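Local atomic coordinates of serine protease p27 (PDB entry 2W5E), a protein that probably cleaves the viral polyprotein of human astrovirus 1 into its functional products, acting as a trypsin-like serine protease with a catalytic triad. Residues 11-16 with 22-27; 91-96 with 102-107; 114-119 with 137-142. One frame throughout, in Å; residues are numbered along the deposited sequence.

Contact 1: 11-16 with 22-27; sequences GALCVI and KGTGFF
F27 and C14 meet through a ring and a thiol. CE2 of the F27 ring lies 3.8 Å from CB of C14, and SG of C14 sits obliquely to the ring, 4.5 Å from its centroid, in a sulfur-aromatic contact. The sulfur owes this position to a chi1 of 63°, which sets it between the backbone N and the carbonyl carbon. At one edge of the same ring, near its plane, comes the carbonyl oxygen of L13. On the other face L13 crosses T24, its CD2 lying 4.0 Å from CG2 of T24. I16 lays CG1 over the backbone of G25, 4.0 Å from its N, and the glycine leaves room for both this branch and the C14 sulfur.

Behind these stands an antiparallel ladder. C14 and G25 exchange two backbone bonds, N of G25 reaching O of C14 at 2.9 Å and 176°; I16 and G23 form a second such pair, and N of F27 closes the end on O of A12. Further out, Y49 meets the F27 ring edge-to-face, while OG1 of T24 bonds to N of Y97. The chemistry is that of a hairpin in the N-terminal barrel of a chymotrypsin-like protease: alternate peptide groups pair across it, the backbone of T24 bonds instead to the catalytic S127, C14, I16 and F27 feed the barrel core, and L13 and T24 face the second barrel.

Contact 2: 91-96 with 102-107; sequences CVTVMA and LVVSTA. With CD (cadmium ion), chain G.
Opposite V92 and V103, toward the two ends of an antiparallel hairpin, sit A107 and A96, the residues that lose most surface to the facing strand. CB of A107 packs 4.2 Å from CG2 of V92, a branch that also approaches O of A107. Both pairs, like V94 with S105 between them, exchange two backbone hydrogen bonds; N of V103 meets O of A96 at 2.9 Å and 172°. A water donates to O of V94 and O of V103, giving each carbonyl a further partner.

V104, level with V94 after the alanines, works on the other face. Its two methyls divide the task: CG1 touches CG2 of T93 at 3.7 Å, and CG2 lies alongside CG of M95 at 3.8 Å, the two side chains pointing the same way.

At the open end of the hairpin, SG of C91 binds a cadmium ion at 2.2 Å, with H3 and H5, from a histidine run that is probably a purification tag, among its other ligands; H5 also bonds to OG1 of T93. V92 and V94 thus pack into the C-terminal barrel, while V104, by strand pairing, and T106, through OG1 to N of L102 of the second subunit, carry the sheet across the subunit interface.

Contact 3: 114-119 with 137-142; sequences NTLSYA and RVLAVH
A hydrogen bond of 2.7 Å between OH of Y118 and ND1 of H142, in which either may be the donor, makes the tight part of this contact. The hydroxyl reaches the imidazole at its edge, near the ring plane. The rings themselves meet rim to rim with planes turned 58° apart, neither lying over the other. H142 extends its ring away from its own backbone N (chi1 -179°), which brings ND1 within range of the phenol.

Looser contact follows at the other end, although it too is buried. CD2 of L116 rests 4.1 Å from CB of A140 and 4.4 Å from CD1 of L139, all apolar. L139 and A140 both face V131 in a classic beta bulge, and V131 also packs on L116 and Y118. The strand axes run at 82° to each other and come no closer than 8.1 Å, so side chains alone bridge the interior of the C-terminal barrel.

H142 lies about 5 Å, side chain to side chain, from the catalytic S127, and M126 packs against it. A polar bond beside the apolar cluster of L116, L139 and A140 thus engages ND1 and probably restrains the rotation of an imidazole close to the catalytic serine.

Followed from the N terminus, the three contacts come in series, and none nests in or crosses another. Contact 1 closes a short hairpin of the N-terminal barrel, and contact 2 closes an equally short one that opens the C-terminal barrel. Contact 3 spans a longer loop, which holds the catalytic S127, and joins strands of that second barrel that are not neighbours. Contacts 2 and 3 share its core, where V94 packs on Y118 and V92 on L116. Contact 1 bridges the two barrels: L13 touches L102 and M95 of contact 2, while the F26 ring reaches V138 and V141 of contact 3, at the interface where chymotrypsin-like proteases place their catalytic cleft.

Contact 1: 11-16 with 22-27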
# COMPACT_ATOMS: atom_id res chain seq x y z
N GLY A 11 2.28 4.29 -14.91
CA GLY A 11 2.44 2.85 -15.11
C GLY A 11 1.28 2.19 -15.83
O GLY A 11 1.37 1.03 -16.23
N ALA A 12 0.18 2.93 -16.01
CA ALA A 12 -0.97 2.45 -16.76
C ALA A 12 -0.87 2.79 -18.25
O ALA A 12 -1.81 2.53 -19.00
CB ALA A 12 -2.27 2.99 -16.17
N LEU A 13 0.25 3.38 -18.65
CA LEU A 13 0.47 3.78 -20.05
C LEU A 13 1.35 2.79 -20.81
O LEU A 13 2.24 2.17 -20.24
CB LEU A 13 1.11 5.17 -20.10
CG LEU A 13 0.32 6.37 -19.55
CD1 LEU A 13 1.11 7.65 -19.74
CD2 LEU A 13 -1.04 6.47 -20.22
N CYS A 14 1.10 2.68 -22.11
CA CYS A 14 2.00 1.96 -23.00
C CYS A 14 2.12 2.73 -24.32
O CYS A 14 1.42 3.72 -24.54
CB CYS A 14 1.53 0.52 -23.24
SG CYS A 14 -0.07 0.34 -24.05
N VAL A 15 3.02 2.28 -25.18
CA VAL A 15 3.18 2.88 -26.50
C VAL A 15 2.68 1.90 -27.56
O VAL A 15 3.03 0.72 -27.53
CB VAL A 15 4.65 3.31 -26.75
CG1 VAL A 15 4.86 3.79 -28.19
CG2 VAL A 15 5.07 4.40 -25.77
N ILE A 16 1.84 2.39 -28.47
CA ILE A 16 1.37 1.60 -29.61
C ILE A 16 2.20 1.96 -30.85
O ILE A 16 2.33 3.13 -31.21
CB ILE A 16 -0.14 1.84 -29.91
CG1 ILE A 16 -1.00 1.76 -28.63
CG2 ILE A 16 -0.65 0.89 -31.01
CD1 ILE A 16 -1.23 0.37 -28.08
N LYS A 22 3.47 6.17 -34.17
CA LYS A 22 3.30 5.77 -32.77
C LYS A 22 2.24 6.58 -32.04
O LYS A 22 2.02 7.76 -32.34
CB LYS A 22 4.63 5.85 -32.02
CG LYS A 22 5.68 4.85 -32.47
CD LYS A 22 7.04 5.15 -31.85
CE LYS A 22 8.15 4.35 -32.51
NZ LYS A 22 8.01 2.89 -32.26
N GLY A 23 1.59 5.94 -31.07
CA GLY A 23 0.60 6.61 -30.24
C GLY A 23 0.67 6.13 -28.81
O GLY A 23 1.48 5.26 -28.48
N THR A 24 -0.18 6.70 -27.96
CA THR A 24 -0.28 6.29 -26.57
C THR A 24 -1.46 5.33 -26.39
O THR A 24 -2.51 5.50 -27.01
CB THR A 24 -0.41 7.52 -25.62
OG1 THR A 24 0.76 8.34 -25.73
CG2 THR A 24 -0.56 7.09 -24.16
N GLY A 25 -1.26 4.31 -25.56
CA GLY A 25 -2.34 3.43 -25.15
C GLY A 25 -2.41 3.40 -23.63
O GLY A 25 -1.48 3.83 -22.95
N PHE A 26 -3.51 2.89 -23.10
CA PHE A 26 -3.62 2.71 -21.65
C PHE A 26 -4.40 1.46 -21.26
O PHE A 26 -5.34 1.06 -21.95
CB PHE A 26 -4.19 3.97 -20.98
CG PHE A 26 -5.59 4.30 -21.38
CD1 PHE A 26 -5.85 5.12 -22.48
CD2 PHE A 26 -6.67 3.83 -20.63
CE1 PHE A 26 -7.15 5.44 -22.84
CE2 PHE A 26 -7.98 4.15 -20.99
CZ PHE A 26 -8.22 4.96 -22.09
N PHE A 27 -4.00 0.87 -20.14
CA PHE A 27 -4.58 -0.36 -19.66
C PHE A 27 -5.86 -0.06 -18.88
O PHE A 27 -5.89 0.82 -18.02
CB PHE A 27 -3.58 -1.13 -18.79
CG PHE A 27 -2.29 -1.47 -19.50
CD1 PHE A 27 -2.18 -2.64 -20.25
CD2 PHE A 27 -1.19 -0.63 -19.41
CE1 PHE A 27 -0.99 -2.96 -20.91
CE2 PHE A 27 0.01 -0.94 -20.06
CZ PHE A 27 0.11 -2.11 -20.81

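Contact 2: 91-96 with 102-107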
# COMPACT_ATOMS: atom_id res chain seq x y z
N CYS A 91 -12.21 19.89 -14.55
CA CYS A 91 -10.75 19.80 -14.69
C CYS A 91 -10.22 18.38 -14.90
O CYS A 91 -10.87 17.39 -14.54
CB CYS A 91 -10.00 20.54 -13.57
SG CYS A 91 -10.34 20.03 -11.87
N VAL A 92 -9.03 18.29 -15.50
CA VAL A 92 -8.49 17.02 -15.99
C VAL A 92 -7.00 16.88 -15.72
O VAL A 92 -6.31 17.88 -15.47
CB VAL A 92 -8.72 16.84 -17.52
CG1 VAL A 92 -10.21 16.80 -17.86
CG2 VAL A 92 -8.00 17.92 -18.33
N THR A 93 -6.51 15.64 -15.76
CA THR A 93 -5.09 15.33 -15.86
C THR A 93 -4.94 14.53 -17.16
O THR A 93 -5.65 13.55 -17.38
CB THR A 93 -4.60 14.46 -14.66
OG1 THR A 93 -4.86 15.14 -13.42
CG2 THR A 93 -3.10 14.17 -14.77
N VAL A 94 -4.05 14.98 -18.04
CA VAL A 94 -3.77 14.27 -19.29
C VAL A 94 -2.36 13.66 -19.22
O VAL A 94 -1.40 14.37 -18.93
CB VAL A 94 -3.90 15.18 -20.54
CG1 VAL A 94 -3.85 14.35 -21.83
CG2 VAL A 94 -5.19 15.99 -20.49
N MET A 95 -2.27 12.35 -19.49
CA MET A 95 -0.99 11.63 -19.46
C MET A 95 -0.73 11.02 -20.82
O MET A 95 -1.57 10.27 -21.33
CB MET A 95 -1.01 10.48 -18.46
CG MET A 95 -1.45 10.78 -17.04
SD MET A 95 -1.25 9.28 -16.05
CE MET A 95 -2.52 8.20 -16.70
N ALA A 96 0.44 11.31 -21.39
CA ALA A 96 0.78 10.85 -22.74
C ALA A 96 2.25 10.52 -22.88
O ALA A 96 3.09 11.05 -22.14
CB ALA A 96 0.38 11.91 -23.76
N LEU A 102 7.50 10.74 -21.12
CA LEU A 102 6.22 10.95 -20.45
C LEU A 102 5.96 12.46 -20.34
O LEU A 102 6.85 13.21 -19.99
CB LEU A 102 6.25 10.33 -19.04
CG LEU A 102 5.05 10.65 -18.15
CD1 LEU A 102 3.82 9.91 -18.65
CD2 LEU A 102 5.34 10.33 -16.68
N VAL A 103 4.73 12.87 -20.66
CA VAL A 103 4.27 14.24 -20.39
C VAL A 103 2.92 14.19 -19.68
O VAL A 103 1.94 13.67 -20.23
CB VAL A 103 4.14 15.11 -21.67
CG1 VAL A 103 3.74 16.56 -21.30
CG2 VAL A 103 5.44 15.12 -22.46
N VAL A 104 2.88 14.72 -18.46
CA VAL A 104 1.65 14.77 -17.66
C VAL A 104 1.34 16.23 -17.30
O VAL A 104 2.21 16.96 -16.81
CB VAL A 104 1.77 13.93 -16.36
CG1 VAL A 104 0.55 14.13 -15.46
CG2 VAL A 104 1.96 12.45 -16.69
N SER A 105 0.10 16.64 -17.55
CA SER A 105 -0.34 17.99 -17.18
C SER A 105 -1.82 18.06 -16.81
O SER A 105 -2.64 17.26 -17.28
CB SER A 105 -0.01 18.99 -18.30
OG SER A 105 -0.69 18.63 -19.49
N THR A 106 -2.14 19.03 -15.96
CA THR A 106 -3.52 19.32 -15.58
C THR A 106 -4.05 20.47 -16.43
O THR A 106 -3.28 21.21 -17.05
CB THR A 106 -3.63 19.72 -14.10
OG1 THR A 106 -2.79 20.86 -13.85
CG2 THR A 106 -3.23 18.57 -13.19
N ALA A 107 -5.38 20.62 -16.46
CA ALA A 107 -6.02 21.71 -17.18
C ALA A 107 -7.49 21.83 -16.81
O ALA A 107 -8.13 20.84 -16.48
CB ALA A 107 -5.89 21.53 -18.70
CD CD G . -8.55 20.72 -10.71
O HOH W 1 0.04 15.38 -21.29

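Contact 3: 114-119 with 137-142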
# COMPACT_ATOMS: atom_id res chain seq x y z
N ASN A 114 -20.05 15.13 -27.06
CA ASN A 114 -19.19 14.00 -26.72
C ASN A 114 -17.71 14.36 -26.71
O ASN A 114 -16.84 13.49 -26.58
CB ASN A 114 -19.44 12.82 -27.67
CG ASN A 114 -20.57 11.92 -27.21
OD1 ASN A 114 -20.69 11.61 -26.02
ND2 ASN A 114 -21.41 11.50 -28.15
N THR A 115 -17.43 15.66 -26.84
CA THR A 115 -16.07 16.16 -26.96
C THR A 115 -15.64 16.96 -25.74
O THR A 115 -16.38 17.82 -25.24
CB THR A 115 -15.92 17.02 -28.24
OG1 THR A 115 -16.16 16.19 -29.39
CG2 THR A 115 -14.52 17.62 -28.36
N LEU A 116 -14.44 16.66 -25.25
CA LEU A 116 -13.83 17.38 -24.14
C LEU A 116 -12.66 18.21 -24.68
O LEU A 116 -11.81 17.69 -25.40
CB LEU A 116 -13.36 16.36 -23.09
CG LEU A 116 -13.05 16.75 -21.64
CD1 LEU A 116 -14.24 17.41 -20.96
CD2 LEU A 116 -12.62 15.51 -20.87
N SER A 117 -12.65 19.50 -24.35
CA SER A 117 -11.57 20.41 -24.75
C SER A 117 -10.80 20.91 -23.54
O SER A 117 -11.39 21.15 -22.49
CB SER A 117 -12.12 21.60 -25.54
OG SER A 117 -12.71 21.16 -26.74
N TYR A 118 -9.49 21.06 -23.71
CA TYR A 118 -8.58 21.36 -22.61
C TYR A 118 -7.26 21.84 -23.18
O TYR A 118 -6.86 21.44 -24.28
CB TYR A 118 -8.34 20.11 -21.75
CG TYR A 118 -8.14 18.86 -22.59
CD1 TYR A 118 -6.86 18.47 -22.99
CD2 TYR A 118 -9.22 18.09 -22.99
CE1 TYR A 118 -6.68 17.34 -23.78
CE2 TYR A 118 -9.05 16.97 -23.78
CZ TYR A 118 -7.77 16.60 -24.17
OH TYR A 118 -7.60 15.48 -24.94
N ALA A 119 -6.57 22.69 -22.42
CA ALA A 119 -5.24 23.14 -22.77
C ALA A 119 -4.25 21.98 -22.71
O ALA A 119 -4.35 21.12 -21.82
CB ALA A 119 -4.80 24.25 -21.85
N ARG A 137 -9.33 8.84 -12.71
CA ARG A 137 -10.23 7.97 -13.46
C ARG A 137 -10.41 8.51 -14.88
O ARG A 137 -10.58 9.72 -15.07
CB ARG A 137 -11.60 7.87 -12.77
CG ARG A 137 -11.52 7.64 -11.26
CD ARG A 137 -11.12 6.23 -10.91
NE ARG A 137 -12.27 5.33 -10.93
CZ ARG A 137 -12.79 4.74 -9.86
NH1 ARG A 137 -12.26 4.91 -8.65
NH2 ARG A 137 -13.85 3.95 -10.01
N VAL A 138 -10.39 7.63 -15.88
CA VAL A 138 -10.47 8.03 -17.29
C VAL A 138 -11.84 8.58 -17.65
O VAL A 138 -12.86 7.95 -17.39
CB VAL A 138 -10.17 6.86 -18.27
CG1 VAL A 138 -9.75 7.40 -19.65
CG2 VAL A 138 -9.11 5.97 -17.73
N LEU A 139 -11.84 9.77 -18.25
CA LEU A 139 -13.05 10.41 -18.75
C LEU A 139 -13.15 10.31 -20.27
O LEU A 139 -14.25 10.25 -20.83
CB LEU A 139 -13.07 11.89 -18.37
CG LEU A 139 -13.04 12.31 -16.90
CD1 LEU A 139 -12.84 13.81 -16.80
CD2 LEU A 139 -14.32 11.91 -16.20
N ALA A 140 -12.00 10.31 -20.94
CA ALA A 140 -11.94 10.47 -22.39
C ALA A 140 -10.61 10.01 -22.99
O ALA A 140 -9.64 9.78 -22.27
CB ALA A 140 -12.20 11.94 -22.75
N VAL A 141 -10.58 9.90 -24.31
CA VAL A 141 -9.38 9.50 -25.06
C VAL A 141 -8.94 10.63 -26.01
O VAL A 141 -9.71 11.03 -26.89
CB VAL A 141 -9.62 8.19 -25.86
CG1 VAL A 141 -8.38 7.77 -26.63
CG2 VAL A 141 -10.10 7.07 -24.93
N HIS A 142 -7.76 11.15 -25.84
CA HIS A 142 -7.28 12.24 -26.63
C HIS A 142 -7.21 11.95 -28.13
O HIS A 142 -6.68 10.98 -28.55
CB HIS A 142 -5.93 12.68 -26.15
CG HIS A 142 -5.37 13.83 -26.91
ND1 HIS A 142 -5.39 15.11 -26.43
CD2 HIS A 142 -4.77 13.90 -28.12
CE1 HIS A 142 -4.82 15.91 -27.30
NE2 HIS A 142 -4.44 15.20 -28.33